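Local coordinates for caspase Nc subunit 1 (Drosophila melanogaster, PDB 2FP3), which acts as an initiator caspase, a cysteine protease, in the activation cascade of the caspases that execute apoptosis in the fly, at residues 75-80 and 146-151; 116-119 and 123-126. The protein carries 2 engineered substitutions. One frame throughout, in Å; residues are numbered along the deposited sequence.

Interaction 1: residues 75-80 and 146-151; sequences QNRRRI and KVEFRD. Engineered in segment 146-151: Arg150 (natural residue Cys).
Arg77 and Glu148 meet in a surface salt bridge that joins two parts of the caspase fold, in the caspase domain of Dronc, next to His137, the probable catalytic histidine: the loop between strand 62-68 and helix 82-95, and the short strand 146-148, which pairs antiparallel with strand 130-139. Going along the loop, Arg77 is the residue that makes the crossing. Its CG lies beside the backbone N (chi1 -52°), and a bend at chi3 (67°) turns the guanidinium to the carboxylate. The carbonyl oxygen of the same residue, Arg77 O, accepts a hydrogen bond from His137 NE2. Glu148 also packs on His137 and is held by backbone hydrogen bonding to it, so both partners of the bridge border that histidine. Two residues on, Arg79 turns inward, bonding through NH1 to Asn68 OD1 and lying in a cation-pi contact with Phe183. In the bridge the two side chains cross at about a right angle, and Glu148 OE2 comes to the guanidinium obliquely, the planes 42° apart. The grip is one-sided: Arg77 NH1 is 2.6 Å from Glu148 OE2, whereas Glu148 OE1 stays 3.9 Å from Arg77 NH1.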
# COMPACT_ATOMS: atom_id res chain seq x y z
N GLN A 75 -12.92 -21.33 9.54
CA GLN A 75 -11.47 -21.52 9.53
C GLN A 75 -11.02 -22.27 8.28
O GLN A 75 -10.15 -23.14 8.34
CB GLN A 75 -11.03 -22.29 10.78
NE2 GLN A 75 -10.13 -21.79 14.12
N ASN A 76 -11.62 -21.92 7.14
CA ASN A 76 -11.29 -22.55 5.87
C ASN A 76 -10.47 -21.60 5.01
O ASN A 76 -9.39 -21.95 4.53
CB ASN A 76 -12.57 -22.95 5.13
CG ASN A 76 -12.29 -23.55 3.77
OD1 ASN A 76 -11.75 -22.89 2.88
ND2 ASN A 76 -12.66 -24.82 3.60
N ARG A 77 -10.98 -20.39 4.82
CA ARG A 77 -10.30 -19.39 4.01
C ARG A 77 -9.26 -18.65 4.84
O ARG A 77 -8.71 -17.63 4.40
CB ARG A 77 -11.30 -18.40 3.43
CG ARG A 77 -12.47 -19.03 2.71
CD ARG A 77 -13.20 -18.02 1.84
NE ARG A 77 -12.36 -17.57 0.73
CZ ARG A 77 -12.75 -16.71 -0.20
NH1 ARG A 77 -13.97 -16.19 -0.16
NH2 ARG A 77 -11.92 -16.37 -1.18
N ARG A 78 -8.98 -19.16 6.04
CA ARG A 78 -8.01 -18.54 6.93
C ARG A 78 -6.67 -18.34 6.23
O ARG A 78 -5.96 -19.30 5.95
CB ARG A 78 -7.81 -19.42 8.16
CG ARG A 78 -6.73 -18.91 9.11
CD ARG A 78 -6.54 -19.86 10.27
NE ARG A 78 -5.48 -19.41 11.17
CZ ARG A 78 -5.11 -20.06 12.27
NH1 ARG A 78 -5.72 -21.19 12.61
NH2 ARG A 78 -4.14 -19.58 13.04
N ARG A 79 -6.33 -17.08 5.95
CA ARG A 79 -5.07 -16.74 5.29
C ARG A 79 -3.88 -16.96 6.22
O ARG A 79 -3.42 -16.03 6.88
CB ARG A 79 -5.09 -15.29 4.82
CG ARG A 79 -5.98 -15.02 3.62
CD ARG A 79 -6.01 -13.54 3.27
NE ARG A 79 -4.66 -12.97 3.19
CZ ARG A 79 -4.25 -11.94 3.91
NH1 ARG A 79 -5.08 -11.34 4.75
NH2 ARG A 79 -3.00 -11.51 3.79
N ILE A 80 -3.38 -18.19 6.26
CA ILE A 80 -2.24 -18.52 7.11
C ILE A 80 -0.96 -17.98 6.49
O ILE A 80 -0.69 -18.20 5.31
CB ILE A 80 -2.12 -20.05 7.31
CG1 ILE A 80 -3.36 -20.57 8.05
CG2 ILE A 80 -0.85 -20.39 8.07
CD1 ILE A 80 -3.33 -22.06 8.35
N LYS A 146 -14.87 -6.48 -5.99
CA LYS A 146 -15.27 -6.37 -4.59
C LYS A 146 -14.18 -6.79 -3.61
O LYS A 146 -13.20 -7.44 -3.98
CB LYS A 146 -16.54 -7.19 -4.35
CG LYS A 146 -17.74 -6.75 -5.19
CD LYS A 146 -18.96 -7.60 -4.89
CE LYS A 146 -20.16 -7.15 -5.71
NZ LYS A 146 -21.36 -7.99 -5.43
N VAL A 147 -14.38 -6.44 -2.34
CA VAL A 147 -13.43 -6.77 -1.29
C VAL A 147 -14.16 -7.34 -0.08
O VAL A 147 -15.17 -6.80 0.35
CB VAL A 147 -12.62 -5.52 -0.86
CG1 VAL A 147 -11.70 -5.84 0.29
CG2 VAL A 147 -11.81 -5.00 -2.04
N GLU A 148 -13.65 -8.45 0.45
CA GLU A 148 -14.24 -9.11 1.62
C GLU A 148 -13.67 -8.62 2.94
O GLU A 148 -12.53 -8.17 3.01
CB GLU A 148 -13.99 -10.62 1.58
CG GLU A 148 -14.92 -11.46 0.75
CD GLU A 148 -14.79 -12.92 1.11
OE1 GLU A 148 -15.37 -13.33 2.14
OE2 GLU A 148 -14.08 -13.65 0.39
N PHE A 149 -14.47 -8.76 3.99
CA PHE A 149 -14.05 -8.38 5.33
C PHE A 149 -14.32 -9.56 6.28
O PHE A 149 -14.80 -10.61 5.85
CB PHE A 149 -14.80 -7.13 5.81
CG PHE A 149 -14.49 -5.90 5.01
CD1 PHE A 149 -15.30 -5.52 3.94
CD2 PHE A 149 -13.37 -5.13 5.31
CE1 PHE A 149 -14.99 -4.40 3.18
CE2 PHE A 149 -13.05 -4.01 4.54
CZ PHE A 149 -13.86 -3.64 3.48
N ARG A 150 -13.99 -9.38 7.56
CA ARG A 150 -14.18 -10.40 8.58
C ARG A 150 -15.57 -11.04 8.58
O ARG A 150 -15.72 -12.26 8.60
CB ARG A 150 -13.91 -9.79 9.96
CG ARG A 150 -14.23 -10.71 11.13
CD ARG A 150 -15.06 -9.98 12.17
NE ARG A 150 -15.02 -10.65 13.46
CZ ARG A 150 -15.56 -10.16 14.57
NH1 ARG A 150 -16.18 -8.98 14.56
NH2 ARG A 150 -15.47 -10.83 15.71
N ASP A 151 -16.59 -10.19 8.57
CA ASP A 151 -17.98 -10.64 8.58
C ASP A 151 -18.41 -11.26 7.25
O ASP A 151 -19.58 -11.57 7.06
CB ASP A 151 -18.89 -9.46 8.93
CG ASP A 151 -18.78 -8.31 7.94
OD1 ASP A 151 -19.41 -7.25 8.17
OD2 ASP A 151 -18.07 -8.48 6.92

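Interaction 2: residues 116-119 and 123-126; sequences TMVT and YVQN
Val124 faces the C-terminal end of helix 108-119 and packs against Val118. The CG2 methyl of Val124 meets the CG1 methyl of Val118 at 4.1 Å, the two side chains crossing at roughly a right angle. Both valines pack on strand 62-68 of the central sheet, Val118 on Leu65 and Val124 on Val63, while Leu172 touches Val124 from a loop.

Methyl-to-carbonyl contacts make up the rest of the crossing. Val124 CG2 sits 3.1 Å from Val118 O, and Val124 CG1 lies 3.8 Å from Thr119 O. Chi1 of Val124 (167°) sets CG2 beside its own backbone N, from where it reaches Val118 O, and CG1 toward Thr119 O, so the isopropyl group divides its branches between these last two carbonyls of the helix.

These are two successive helices joined by a tight turn within the alpha/beta caspase fold: helix 108-119 ends, and after two residues helix 122-126 begins, both lying over the mixed sheet. The nearest CA atoms, those of Thr119 and Val124, are 5.8 Å apart.

Hydrogen bonding here runs through a residue of the turn. Ser121 OG is bonded to Val118 O and also to Val124 N, tying the end of one helix to the start of the next. CB of Thr119 is directed away from 123-126, and OG1 bonds to Leu115 O, one turn back in its own helix; beyond, Lys175 NZ bonds to Gln125 O.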
# COMPACT_ATOMS: atom_id res chain seq x y z
N THR A 116 -11.83 6.71 7.72
CA THR A 116 -12.22 8.10 7.90
C THR A 116 -11.49 8.74 9.07
O THR A 116 -11.07 9.90 8.99
CB THR A 116 -13.73 8.21 8.16
OG1 THR A 116 -14.44 7.56 7.10
CG2 THR A 116 -14.14 9.67 8.23
N MET A 117 -11.36 8.00 10.16
CA MET A 117 -10.70 8.47 11.36
C MET A 117 -9.23 8.77 11.04
O MET A 117 -8.63 9.75 11.52
CB MET A 117 -10.79 7.39 12.43
CG MET A 117 -10.97 7.88 13.85
SD MET A 117 -11.03 6.49 15.01
CE MET A 117 -12.62 5.74 14.60
N VAL A 118 -8.64 7.92 10.22
CA VAL A 118 -7.25 8.08 9.85
C VAL A 118 -7.05 9.25 8.89
O VAL A 118 -6.22 10.12 9.15
CB VAL A 118 -6.70 6.77 9.26
CG1 VAL A 118 -5.35 7.01 8.60
CG2 VAL A 118 -6.58 5.73 10.38
N THR A 119 -7.82 9.29 7.81
CA THR A 119 -7.66 10.36 6.84
C THR A 119 -8.06 11.72 7.39
O THR A 119 -7.63 12.74 6.88
CB THR A 119 -8.43 10.07 5.53
OG1 THR A 119 -9.75 9.60 5.82
CG2 THR A 119 -7.70 9.01 4.72
N TYR A 123 -2.74 13.55 12.34
CA TYR A 123 -1.55 12.91 11.78
C TYR A 123 -1.44 13.05 10.27
O TYR A 123 -0.40 13.42 9.74
CB TYR A 123 -1.49 11.41 12.13
CG TYR A 123 -1.38 11.11 13.61
CD1 TYR A 123 -2.50 10.74 14.36
CD2 TYR A 123 -0.14 11.17 14.26
CE1 TYR A 123 -2.40 10.43 15.72
CE2 TYR A 123 -0.02 10.87 15.62
CZ TYR A 123 -1.15 10.50 16.34
OH TYR A 123 -1.04 10.20 17.68
N VAL A 124 -2.52 12.72 9.58
CA VAL A 124 -2.54 12.81 8.13
C VAL A 124 -2.57 14.26 7.65
O VAL A 124 -2.07 14.58 6.57
CB VAL A 124 -3.75 12.05 7.55
CG1 VAL A 124 -3.93 12.41 6.09
CG2 VAL A 124 -3.53 10.54 7.70
N GLN A 125 -3.16 15.13 8.46
CA GLN A 125 -3.26 16.54 8.10
C GLN A 125 -1.89 17.12 7.79
O GLN A 125 -1.74 17.93 6.88
CB GLN A 125 -3.92 17.32 9.25
CG GLN A 125 -3.90 18.83 9.07
CD GLN A 125 -4.73 19.55 10.12
OE1 GLN A 125 -4.65 19.25 11.31
NE2 GLN A 125 -5.53 20.52 9.68
N ASN A 126 -0.88 16.69 8.54
CA ASN A 126 0.45 17.22 8.33
C ASN A 126 1.46 16.25 7.73
O ASN A 126 2.64 16.59 7.58
CB ASN A 126 0.98 17.77 9.66
CG ASN A 126 0.06 18.83 10.23
OD1 ASN A 126 -0.37 19.75 9.52
ND2 ASN A 126 -0.25 18.70 11.51

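Interaction 1 is a surface contact and interaction 2 a buried one, and the chemistry follows. In the first, two charged side chains meet beside the probable catalytic histidine and join a loop to a strand brought together from 66 residues apart. The second is local, with valine methyls set against each other and against helix-end carbonyls, and joins two successive helices where they lie against the sheet, away from the annotated sites. They share no element directly, yet strand 62-68 relates them: side chains of 116-119 and 123-126 touch it, and the loop that follows it carries 75-80. Both segments of interaction 2 fall in the sequence between the two segments of interaction 1; the centres of the two contacts are 27 Å apart.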